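Local coordinates for protein endo-beta-1,2-glucanase (Talaromyces funiculosus, PDB 6IMV) that hydrolyses beta-1,2-glucans as an endo-acting glycoside hydrolase, cutting beta-1,2-glucosidic linkages within the chain, at residues Arg16-Tyr21 with Asn403-Lys408; Leu253-Leu258 with Ala271-Lys276; Ser302-Trp307 with Phe344-Asn349. All blocks are in the same frame, centred on the assembly; numbering follows the deposited sequence.

Contact 1. Residues Arg16-Tyr21 with Asn403-Lys408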
loop_
_atom_site.group_PDB
_atom_site.type_symbol
_atom_site.label_atom_id
_atom_site.label_comp_id
_atom_site.label_asym_id
_atom_site.label_seq_id
_atom_site.Cartn_x
_atom_site.Cartn_y
_atom_site.Cartn_z
ATOM N N ARG A 16 9.618 22.187 6.701
ATOM C CA ARG A 16 10.675 21.410 7.324
ATOM C C ARG A 16 10.350 21.193 8.809
ATOM O O ARG A 16 11.199 21.351 9.656
ATOM C CB ARG A 16 12.017 22.122 7.097
ATOM C CG ARG A 16 13.234 21.213 7.161
ATOM C CD ARG A 16 13.281 20.220 6.012
ATOM N NE ARG A 16 14.523 19.441 5.984
ATOM C CZ ARG A 16 14.642 18.162 6.319
ATOM N NH1 ARG A 16 13.633 17.505 6.878
ATOM N NH2 ARG A 16 15.781 17.540 6.075
ATOM N N PHE A 17 9.116 20.761 9.105
ATOM C CA PHE A 17 8.616 20.655 10.477
ATOM C C PHE A 17 9.267 19.491 11.236
ATOM O O PHE A 17 9.289 19.511 12.473
ATOM C CB PHE A 17 7.090 20.508 10.503
ATOM C CG PHE A 17 6.575 19.213 9.926
ATOM C CD1 PHE A 17 6.514 18.066 10.707
ATOM C CD2 PHE A 17 6.171 19.136 8.604
ATOM C CE1 PHE A 17 6.061 16.874 10.169
ATOM C CE2 PHE A 17 5.700 17.941 8.079
ATOM C CZ PHE A 17 5.653 16.818 8.858
ATOM N N ALA A 18 9.789 18.484 10.526
ATOM C CA ALA A 18 10.273 17.272 11.186
ATOM C C ALA A 18 11.335 17.608 12.239
ATOM O O ALA A 18 11.299 17.040 13.331
ATOM C CB ALA A 18 10.794 16.277 10.187
ATOM N N HIS A 19 12.257 18.535 11.933
ATOM C CA HIS A 19 13.328 18.856 12.890
ATOM C C HIS A 19 12.944 20.018 13.822
ATOM O O HIS A 19 13.755 20.393 14.677
ATOM C CB HIS A 19 14.691 19.051 12.204
ATOM C CG HIS A 19 14.808 20.186 11.240
ATOM N ND1 HIS A 19 15.705 20.137 10.186
ATOM C CD2 HIS A 19 14.191 21.386 11.164
ATOM C CE1 HIS A 19 15.648 21.266 9.507
ATOM N NE2 HIS A 19 14.718 22.056 10.085
ATOM N N GLN A 20 11.716 20.543 13.697
ATOM C CA GLN A 20 11.148 21.502 14.656
ATOM C C GLN A 20 10.675 20.793 15.937
ATOM O O GLN A 20 10.465 21.466 16.951
ATOM C CB GLN A 20 9.968 22.271 14.055
ATOM C CG GLN A 20 10.355 23.286 12.991
ATOM C CD GLN A 20 9.150 24.014 12.442
ATOM O OE1 GLN A 20 8.061 23.463 12.329
ATOM N NE2 GLN A 20 9.331 25.272 12.082
ATOM N N TYR A 21 10.464 19.465 15.870
ATOM C CA TYR A 21 10.122 18.618 17.006
ATOM C C TYR A 21 11.344 17.811 17.445
ATOM O O TYR A 21 12.154 17.407 16.614
ATOM C CB TYR A 21 9.057 17.580 16.632
ATOM C CG TYR A 21 7.680 18.096 16.306
ATOM C CD1 TYR A 21 7.420 18.745 15.113
ATOM C CD2 TYR A 21 6.612 17.858 17.159
ATOM C CE1 TYR A 21 6.150 19.193 14.793
ATOM C CE2 TYR A 21 5.335 18.300 16.856
ATOM C CZ TYR A 21 5.102 18.964 15.666
ATOM O OH TYR A 21 3.842 19.379 15.354
ATOM N N ASN A 403 12.776 10.455 12.231
ATOM C CA ASN A 403 14.211 10.155 12.187
ATOM C C ASN A 403 14.710 10.135 10.733
ATOM O O ASN A 403 15.745 10.729 10.405
ATOM C CB ASN A 403 14.553 8.851 12.916
ATOM C CG ASN A 403 16.008 8.795 13.336
ATOM O OD1 ASN A 403 16.419 9.530 14.222
ATOM N ND2 ASN A 403 16.793 7.937 12.705
ATOM N N MET A 404 13.955 9.480 9.854
ATOM C CA MET A 404 14.296 9.424 8.436
ATOM C C MET A 404 14.017 10.772 7.752
ATOM O O MET A 404 14.843 11.235 6.969
ATOM C CB MET A 404 13.522 8.293 7.759
ATOM C CG MET A 404 13.986 6.922 8.222
ATOM S SD MET A 404 13.106 5.573 7.413
ATOM C CE MET A 404 11.846 5.196 8.630
ATOM N N ALA A 405 12.891 11.420 8.085
ATOM C CA ALA A 405 12.456 12.689 7.462
ATOM C C ALA A 405 13.441 13.832 7.736
ATOM O O ALA A 405 13.564 14.760 6.945
ATOM C CB ALA A 405 11.077 13.066 7.949
ATOM N N ILE A 406 14.146 13.752 8.863
ATOM C CA ILE A 406 15.136 14.760 9.247
ATOM C C ILE A 406 16.426 14.627 8.424
ATOM O O ILE A 406 17.202 15.578 8.339
ATOM C CB ILE A 406 15.371 14.670 10.764
ATOM C CG1 ILE A 406 14.188 15.312 11.479
ATOM C CG2 ILE A 406 16.684 15.296 11.186
ATOM C CD1 ILE A 406 14.176 15.056 12.942
ATOM N N GLY A 407 16.661 13.465 7.807
ATOM C CA GLY A 407 17.780 13.331 6.843
ATOM C C GLY A 407 17.736 14.442 5.808
ATOM O O GLY A 407 16.669 14.968 5.493
ATOM N N LYS A 408 18.905 14.848 5.301
ATOM C CA LYS A 408 18.956 15.910 4.303
ATOM C C LYS A 408 18.084 15.522 3.106
ATOM O O LYS A 408 18.119 14.378 2.657
ATOM C CB LYS A 408 20.397 16.190 3.867
ATOM C CG LYS A 408 21.260 16.815 4.948
ATOM C CD LYS A 408 20.795 18.193 5.317
ATOM C CE LYS A 408 21.456 18.711 6.568
ATOM N NZ LYS A 408 20.750 19.925 7.050
HETATM O O HOH W 1 17.126 18.167 9.261
#
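Arg16 NH2 is gripped by two backbone oxygens, Gly407 O at 2.8 Å and, more weakly, Ile406 O at 3.3 Å. The other terminal nitrogen makes the shorter and straighter bond, NH1 to Ala405 O at 2.7 Å with an N-H...O angle of 157°. Ala405 O lies close to the guanidinium plane, whereas Gly407 O receives NH2 from above its own carbonyl plane. Three successive carbonyls, those of Ala405, Ile406 and Gly407, thus face one guanidinium, the middle one weakly; the positive charge would offset their partial negative charge. A bend at chi2 (67°) turns CD of Arg16 out of an extended course. Beside this polar grip, Ala18 CB touches Ala405 CB at 3.9 Å and Ile406 CG1 at 3.8 Å, with His19 CB against the same CG1. Water 1 bridges His19 and Ile406: it donates to Ile406 O and lies in the plane of the His19 ring at its edge, 2.6 Å from ND1. Beyond the two segments, Asp500 forms a salt bridge with Arg16 NE, while Gln411, on strand 411-412, accepts from both Arg16 NH1 and Ala18 N. The contact therefore joins the loop before helix 23-28 to the C-terminal part of helix 394-405, with Phe17 packing onto helix 30-41.

Contact 2. Residues Leu253-Leu258 with Ala271-Lys276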
loop_
_atom_site.group_PDB
_atom_site.type_symbol
_atom_site.label_atom_id
_atom_site.label_comp_id
_atom_site.label_asym_id
_atom_site.label_seq_id
_atom_site.Cartn_x
_atom_site.Cartn_y
_atom_site.Cartn_z
ATOM N N LEU A 253 -5.178 -10.779 -0.524
ATOM C CA LEU A 253 -6.417 -10.017 -0.748
ATOM C C LEU A 253 -7.176 -10.603 -1.945
ATOM O O LEU A 253 -8.405 -10.745 -1.897
ATOM C CB LEU A 253 -6.087 -8.537 -0.962
ATOM C CG LEU A 253 -5.606 -7.782 0.278
ATOM C CD1 LEU A 253 -5.396 -6.312 -0.048
ATOM C CD2 LEU A 253 -6.583 -7.942 1.434
ATOM N N PHE A 254 -6.440 -10.976 -2.997
ATOM C CA PHE A 254 -7.067 -11.509 -4.185
ATOM C C PHE A 254 -7.641 -12.903 -3.913
ATOM O O PHE A 254 -8.718 -13.228 -4.426
ATOM C CB PHE A 254 -6.116 -11.552 -5.382
ATOM C CG PHE A 254 -6.885 -11.773 -6.655
ATOM C CD1 PHE A 254 -7.599 -10.738 -7.225
ATOM C CD2 PHE A 254 -7.004 -13.038 -7.204
ATOM C CE1 PHE A 254 -8.364 -10.943 -8.363
ATOM C CE2 PHE A 254 -7.763 -13.238 -8.346
ATOM C CZ PHE A 254 -8.438 -12.194 -8.919
ATOM N N THR A 255 -6.935 -13.713 -3.118
ATOM C CA THR A 255 -7.445 -15.016 -2.690
ATOM C C THR A 255 -8.868 -14.872 -2.133
ATOM O O THR A 255 -9.760 -15.629 -2.518
ATOM C CB THR A 255 -6.550 -15.678 -1.638
ATOM O OG1 THR A 255 -5.223 -15.752 -2.155
ATOM C CG2 THR A 255 -7.012 -17.068 -1.265
ATOM N N TRP A 256 -9.062 -13.906 -1.228
ATOM C CA TRP A 256 -10.360 -13.666 -0.596
ATOM C C TRP A 256 -11.414 -13.284 -1.639
ATOM O O TRP A 256 -12.595 -13.652 -1.489
ATOM C CB TRP A 256 -10.269 -12.586 0.481
ATOM C CG TRP A 256 -9.555 -13.009 1.729
ATOM C CD1 TRP A 256 -8.408 -12.469 2.232
ATOM C CD2 TRP A 256 -9.965 -14.030 2.659
ATOM N NE1 TRP A 256 -8.075 -13.087 3.407
ATOM C CE2 TRP A 256 -9.013 -14.041 3.700
ATOM C CE3 TRP A 256 -11.045 -14.919 2.726
ATOM C CZ2 TRP A 256 -9.098 -14.918 4.778
ATOM C CZ3 TRP A 256 -11.134 -15.790 3.793
ATOM C CH2 TRP A 256 -10.172 -15.783 4.805
ATOM N N TRP A 257 -11.002 -12.504 -2.645
ATOM C CA TRP A 257 -11.903 -12.091 -3.704
ATOM C C TRP A 257 -12.474 -13.323 -4.421
ATOM O O TRP A 257 -13.701 -13.422 -4.609
ATOM C CB TRP A 257 -11.223 -11.130 -4.682
ATOM C CG TRP A 257 -12.227 -10.333 -5.452
ATOM C CD1 TRP A 257 -12.605 -10.497 -6.751
ATOM C CD2 TRP A 257 -13.051 -9.279 -4.924
ATOM N NE1 TRP A 257 -13.580 -9.591 -7.080
ATOM C CE2 TRP A 257 -13.872 -8.829 -5.978
ATOM C CE3 TRP A 257 -13.149 -8.660 -3.673
ATOM C CZ2 TRP A 257 -14.783 -7.784 -5.810
ATOM C CZ3 TRP A 257 -14.050 -7.631 -3.505
ATOM C CH2 TRP A 257 -14.857 -7.204 -4.563
ATOM N N LEU A 258 -11.591 -14.259 -4.795
ATOM C CA LEU A 258 -11.989 -15.503 -5.439
ATOM C C LEU A 258 -12.898 -16.312 -4.513
ATOM O O LEU A 258 -13.934 -16.806 -4.951
ATOM C CB LEU A 258 -10.750 -16.320 -5.825
ATOM C CG LEU A 258 -10.050 -15.897 -7.115
ATOM C CD1 LEU A 258 -8.733 -16.634 -7.274
ATOM C CD2 LEU A 258 -10.952 -16.142 -8.320
ATOM N N ALA A 271 -8.783 -25.934 -1.503
ATOM C CA ALA A 271 -7.522 -26.046 -2.258
ATOM C C ALA A 271 -6.739 -24.718 -2.222
ATOM O O ALA A 271 -5.517 -24.745 -2.161
ATOM C CB ALA A 271 -7.789 -26.504 -3.677
ATOM N N LEU A 272 -7.436 -23.570 -2.251
ATOM C CA LEU A 272 -6.776 -22.260 -2.137
ATOM C C LEU A 272 -5.893 -22.230 -0.881
ATOM O O LEU A 272 -4.729 -21.878 -0.949
ATOM C CB LEU A 272 -7.821 -21.138 -2.066
ATOM C CG LEU A 272 -8.546 -20.785 -3.364
ATOM C CD1 LEU A 272 -9.570 -19.684 -3.108
ATOM C CD2 LEU A 272 -7.570 -20.357 -4.451
ATOM N N TRP A 273 -6.474 -22.608 0.262
ATOM C CA TRP A 273 -5.795 -22.480 1.549
ATOM C C TRP A 273 -4.753 -23.588 1.728
ATOM O O TRP A 273 -3.691 -23.352 2.298
ATOM C CB TRP A 273 -6.812 -22.411 2.687
ATOM C CG TRP A 273 -7.581 -21.131 2.603
ATOM C CD1 TRP A 273 -8.848 -20.966 2.131
ATOM C CD2 TRP A 273 -7.103 -19.818 2.947
ATOM N NE1 TRP A 273 -9.195 -19.640 2.168
ATOM C CE2 TRP A 273 -8.151 -18.912 2.667
ATOM C CE3 TRP A 273 -5.913 -19.322 3.496
ATOM C CZ2 TRP A 273 -8.035 -17.544 2.897
ATOM C CZ3 TRP A 273 -5.799 -17.967 3.729
ATOM C CH2 TRP A 273 -6.847 -17.090 3.427
ATOM N N GLU A 274 -5.034 -24.766 1.170
ATOM C CA GLU A 274 -4.110 -25.881 1.233
ATOM C C GLU A 274 -2.833 -25.534 0.463
ATOM O O GLU A 274 -1.736 -25.742 0.954
ATOM C CB GLU A 274 -4.760 -27.135 0.659
ATOM C CG GLU A 274 -3.918 -28.380 0.853
ATOM C CD GLU A 274 -4.592 -29.653 0.375
ATOM O OE1 GLU A 274 -5.842 -29.650 0.255
ATOM O OE2 GLU A 274 -3.866 -30.637 0.116
ATOM N N TYR A 275 -2.997 -24.998 -0.748
ATOM C CA TYR A 275 -1.877 -24.687 -1.607
ATOM C C TYR A 275 -1.054 -23.534 -1.011
ATOM O O TYR A 275 0.140 -23.430 -1.263
ATOM C CB TYR A 275 -2.355 -24.351 -3.021
ATOM C CG TYR A 275 -1.220 -24.245 -4.000
ATOM C CD1 TYR A 275 -0.539 -25.384 -4.405
ATOM C CD2 TYR A 275 -0.788 -23.023 -4.479
ATOM C CE1 TYR A 275 0.527 -25.312 -5.284
ATOM C CE2 TYR A 275 0.268 -22.932 -5.369
ATOM C CZ TYR A 275 0.924 -24.082 -5.773
ATOM O OH TYR A 275 1.970 -24.011 -6.637
ATOM N N LYS A 276 -1.716 -22.671 -0.232
ATOM C CA LYS A 276 -1.094 -21.515 0.407
ATOM C C LYS A 276 -0.292 -21.923 1.648
ATOM O O LYS A 276 0.645 -21.229 2.014
ATOM C CB LYS A 276 -2.160 -20.480 0.783
ATOM C CG LYS A 276 -2.474 -19.458 -0.304
ATOM C CD LYS A 276 -3.720 -18.635 -0.038
ATOM C CE LYS A 276 -3.636 -17.830 1.244
ATOM N NZ LYS A 276 -2.464 -16.930 1.266
HETATM O O HOH W 2 -2.697 -15.802 -1.284
#
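Trp256 presents one face of its indole to Trp273, whose CZ2 lies over that face toward the rim, 3.4 Å from Trp256 CH2. On the Trp273 side, Trp256 CE2 lies at the ring edge, in its plane. The two side chains cross at about a right angle, yet their planes meet at 55°, with six-membered ring centroids 4.7 Å apart, so the pair is oblique and fits neither a stack nor an edge-to-face geometry. Lys276 CD stands 4.1 Å above the plane of the Trp273 ring, offset toward its rim. Thr255 CG2 also lies over a face of this ring, offset toward its rim.

Next to the indoles, Thr255 points its methyl into the interface. With chi1 at -55°, its OG1 is anti to the carbonyl carbon and CG2 is anti to the backbone N, where CG2 meets Lys276 CD at 3.8 Å and also packs against Leu272 CD1. Leu258 CB extends the apolar seam to Leu272 CD1. The polar ends share a water, which lies 2.7 Å from Thr255 OG1 and accepts from Lys276 NZ at 2.8 Å. The same NZ forms a salt bridge with Glu252, just before 253-258. Each indole nitrogen has its own partner, Tyr314 OH for Trp256 and Gln259 OE1 for Trp273. Phe260 and Phe464 meet the Trp256 ring, while Arg467 and Glu471 bring helix 461-475 against Trp273.

The short axes pass 11.2 Å apart, and their directions differ by 157°. That wide spacing fits an interface filled by large side chains. Helices 252-261 and 266-276, joined by a short loop, form an antiparallel helical hairpin, consistent with the helical hairpins from which the (alpha/alpha)6 barrels of several glycoside hydrolase families are built.

Contact 3. Residues Ser302-Trp307 with Phe344-Asn349. With NAG (2-acetamido-2-deoxy-beta-D-glucopyranose), chain C; GLC (alpha-D-glucopyranose), chain D; BGC (beta-D-glucopyranose), chain I.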
loop_
_atom_site.group_PDB
_atom_site.type_symbol
_atom_site.label_atom_id
_atom_site.label_comp_id
_atom_site.label_asym_id
_atom_site.label_seq_id
_atom_site.Cartn_x
_atom_site.Cartn_y
_atom_site.Cartn_z
ATOM N N SER A 302 10.107 -6.884 3.856
ATOM C CA SER A 302 9.760 -5.524 3.500
ATOM C C SER A 302 8.408 -5.181 4.135
ATOM O O SER A 302 7.488 -6.025 4.115
ATOM C CB SER A 302 9.698 -5.363 2.001
ATOM O OG SER A 302 9.042 -4.156 1.639
ATOM N N SER A 303 8.286 -3.949 4.648
ATOM C CA SER A 303 7.057 -3.481 5.280
ATOM C C SER A 303 5.854 -3.647 4.339
ATOM O O SER A 303 4.750 -3.925 4.800
ATOM C CB SER A 303 7.190 -2.046 5.745
ATOM O OG SER A 303 8.209 -1.927 6.722
ATOM N N HIS A 304 6.065 -3.470 3.025
ATOM C CA HIS A 304 4.955 -3.463 2.051
ATOM C C HIS A 304 4.195 -4.793 2.076
ATOM O O HIS A 304 3.015 -4.816 1.750
ATOM C CB HIS A 304 5.435 -3.114 0.631
ATOM C CG HIS A 304 5.930 -4.286 -0.145
ATOM N ND1 HIS A 304 7.197 -4.814 0.033
ATOM C CD2 HIS A 304 5.340 -5.043 -1.092
ATOM C CE1 HIS A 304 7.360 -5.853 -0.766
ATOM N NE2 HIS A 304 6.240 -6.009 -1.466
ATOM N N GLU A 305 4.869 -5.882 2.482
ATOM C CA GLU A 305 4.284 -7.235 2.485
ATOM C C GLU A 305 3.082 -7.338 3.443
ATOM O O GLU A 305 2.310 -8.288 3.343
ATOM C CB GLU A 305 5.347 -8.278 2.852
ATOM C CG GLU A 305 6.471 -8.374 1.842
ATOM C CD GLU A 305 7.742 -9.049 2.354
ATOM O OE1 GLU A 305 7.670 -9.787 3.356
ATOM O OE2 GLU A 305 8.812 -8.806 1.761
ATOM N N THR A 306 2.924 -6.354 4.343
ATOM C CA THR A 306 1.909 -6.336 5.400
ATOM C C THR A 306 0.644 -5.573 4.958
ATOM O O THR A 306 -0.312 -5.477 5.714
ATOM C CB THR A 306 2.540 -5.755 6.675
ATOM O OG1 THR A 306 3.586 -6.644 7.071
ATOM C CG2 THR A 306 1.571 -5.578 7.819
ATOM N N TRP A 307 0.636 -5.088 3.709
ATOM C CA TRP A 307 -0.415 -4.262 3.083
ATOM C C TRP A 307 -1.838 -4.765 3.375
ATOM O O TRP A 307 -2.745 -3.951 3.534
ATOM C CB TRP A 307 -0.159 -4.237 1.576
ATOM C CG TRP A 307 -0.849 -3.201 0.745
ATOM C CD1 TRP A 307 -2.187 -3.035 0.540
ATOM C CD2 TRP A 307 -0.190 -2.274 -0.142
ATOM N NE1 TRP A 307 -2.406 -2.037 -0.374
ATOM C CE2 TRP A 307 -1.201 -1.563 -0.827
ATOM C CE3 TRP A 307 1.152 -1.987 -0.430
ATOM C CZ2 TRP A 307 -0.908 -0.566 -1.759
ATOM C CZ3 TRP A 307 1.440 -1.008 -1.357
ATOM C CH2 TRP A 307 0.421 -0.309 -2.012
ATOM N N PHE A 344 13.266 -0.696 6.554
ATOM C CA PHE A 344 13.434 -1.148 5.177
ATOM C C PHE A 344 12.107 -1.595 4.540
ATOM O O PHE A 344 11.289 -2.283 5.159
ATOM C CB PHE A 344 14.418 -2.319 5.144
ATOM C CG PHE A 344 15.835 -1.945 5.491
ATOM C CD1 PHE A 344 16.589 -1.174 4.624
ATOM C CD2 PHE A 344 16.413 -2.372 6.679
ATOM C CE1 PHE A 344 17.898 -0.836 4.938
ATOM C CE2 PHE A 344 17.721 -2.037 6.991
ATOM C CZ PHE A 344 18.461 -1.270 6.117
ATOM N N ALA A 345 11.943 -1.220 3.266
ATOM C CA ALA A 345 10.859 -1.679 2.419
ATOM C C ALA A 345 11.261 -1.504 0.947
ATOM O O ALA A 345 12.118 -0.672 0.624
ATOM C CB ALA A 345 9.593 -0.916 2.743
ATOM N N SER A 346 10.657 -2.305 0.069
ATOM C CA SER A 346 10.831 -2.158 -1.365
ATOM C C SER A 346 10.628 -0.682 -1.740
ATOM O O SER A 346 9.643 -0.046 -1.319
ATOM C CB SER A 346 9.879 -3.051 -2.132
ATOM O OG SER A 346 9.961 -4.400 -1.692
ATOM N N ILE A 347 11.559 -0.133 -2.525
ATOM C CA ILE A 347 11.650 1.320 -2.706
ATOM C C ILE A 347 12.524 1.644 -3.926
ATOM O O ILE A 347 13.412 0.864 -4.306
ATOM C CB ILE A 347 12.212 1.968 -1.420
ATOM C CG1 ILE A 347 11.986 3.476 -1.381
ATOM C CG2 ILE A 347 13.690 1.634 -1.215
ATOM C CD1 ILE A 347 10.542 3.869 -1.216
ATOM N N ASN A 348 12.273 2.817 -4.520
ATOM C CA ASN A 348 13.143 3.390 -5.535
ATOM C C ASN A 348 14.489 3.751 -4.903
ATOM O O ASN A 348 14.564 4.205 -3.755
ATOM C CB ASN A 348 12.518 4.607 -6.222
ATOM C CG ASN A 348 11.476 4.198 -7.238
ATOM O OD1 ASN A 348 11.820 3.777 -8.343
ATOM N ND2 ASN A 348 10.214 4.266 -6.856
ATOM N N ASN A 349 15.540 3.537 -5.699
ATOM C CA ASN A 349 16.911 3.849 -5.363
ATOM C C ASN A 349 17.123 5.358 -5.502
ATOM O O ASN A 349 16.225 6.089 -5.960
ATOM C CB ASN A 349 17.862 3.072 -6.277
ATOM C CG ASN A 349 19.219 2.775 -5.670
ATOM O OD1 ASN A 349 19.579 3.308 -4.616
ATOM N ND2 ASN A 349 19.969 1.918 -6.346
HETATM C C1 NAG C . 21.284 1.502 -5.936
HETATM C C2 NAG C . 21.674 0.277 -6.740
HETATM C C3 NAG C . 23.023 -0.222 -6.239
HETATM C C4 NAG C . 24.066 0.864 -6.398
HETATM C C5 NAG C . 23.589 2.163 -5.762
HETATM C C6 NAG C . 24.526 3.309 -6.134
HETATM C C7 NAG C . 19.648 -0.903 -7.462
HETATM C C8 NAG C . 18.789 -2.113 -7.230
HETATM N N2 NAG C . 20.673 -0.766 -6.630
HETATM O O3 NAG C . 23.409 -1.377 -6.962
HETATM O O4 NAG C . 25.254 0.422 -5.723
HETATM O O5 NAG C . 22.260 2.514 -6.168
HETATM O O6 NAG C . 24.108 4.469 -5.426
HETATM O O7 NAG C . 19.416 -0.105 -8.353
HETATM C C1 GLC D . 6.093 -10.134 -5.873
HETATM C C2 GLC D . 5.161 -8.965 -5.642
HETATM C C3 GLC D . 5.380 -8.364 -4.266
HETATM C C4 GLC D . 5.155 -9.429 -3.207
HETATM C C5 GLC D . 6.094 -10.605 -3.479
HETATM C C6 GLC D . 5.812 -11.771 -2.536
HETATM O O1 GLC D . 7.424 -9.579 -5.927
HETATM O O2 GLC D . 5.458 -7.969 -6.633
HETATM O O3 GLC D . 4.495 -7.272 -4.023
HETATM O O4 GLC D . 5.347 -8.865 -1.903
HETATM O O5 GLC D . 5.937 -11.078 -4.822
HETATM O O6 GLC D . 4.481 -12.263 -2.718
HETATM C C2 BGC I . 8.282 0.354 -10.410
HETATM C C3 BGC I . 8.583 1.832 -10.107
HETATM C C4 BGC I . 7.596 2.427 -9.083
HETATM C C5 BGC I . 7.451 1.479 -7.883
HETATM C C6 BGC I . 6.429 1.962 -6.850
HETATM C C1 BGC I . 8.118 -0.436 -9.119
HETATM O O1 BGC I . 7.798 -1.814 -9.328
HETATM O O2 BGC I . 9.374 -0.197 -11.125
HETATM O O3 BGC I . 8.558 2.607 -11.306
HETATM O O4 BGC I . 8.012 3.737 -8.645
HETATM O O5 BGC I . 7.089 0.169 -8.336
HETATM O O6 BGC I . 5.133 1.961 -7.443
#
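The backbones of Ser302 and Ala345 pass with their CA atoms 4.1 Å apart, where the 3-10 turn 303-307 begins beside an extended run leading into strand 347-348, and Ser303 N reaches Phe344 O by a weak bond of 3.5 Å. Ser302 OG is the polar centre of the contact. Placed anti to the backbone N (chi1 165°), it accepts from Ser346 N at 2.9 Å with an N-H...O angle of 161°, and a weaker bond comes from His304 N. It also lies at the edge of the His304 ring, in its plane, 2.5 Å from ND1, in a short hydrogen bond whose donor the geometry leaves open. Ala345 CB packs against this oxygen and Ser303 CB, and Ser346 OG, close to His304 CE1, has Ser363 O as its partner. Past Ser346 the chain becomes strand 347-352, which pairs antiparallel with 357-362 in a beta-hairpin. With ND1 turned to Ser302, His304 directs NE2 to the bound alpha-D-glucopyranose, donating to its O4 at 3.0 Å and weakly to O3; Glu250 and Asp247 bind the same sugar. Farther along the strand, Asn348 ND2 donates almost straight, at 169°, to O4 of a separate beta-D-glucopyranose, 2.9 Å away, which Asp60 also holds. Adjacent Asn349 carries an N-linked glycan, its ND2 bonded to NAG C1 at 1.4 Å.

In the fold
Contact 3 is the innermost of the three, its centre about 9 Å from that of the chain, and the one that touches bound glucose directly. Contacts 1 and 2 lie on opposite sides of the chain's centre, about 42 Å apart between centres. Contact 3 is roughly midway, about 21 Å from contact 1 and 23 Å from contact 2, with nearest atoms about 6 Å and 5 Å away. Contact 2 approaches the sugar as well: the Lys276 side chain is about 9 Å from the same alpha-D-glucopyranose that His304 binds. In sequence, 16-21 with 403-408 closes a long loop that encloses both other contacts, which follow one another in series.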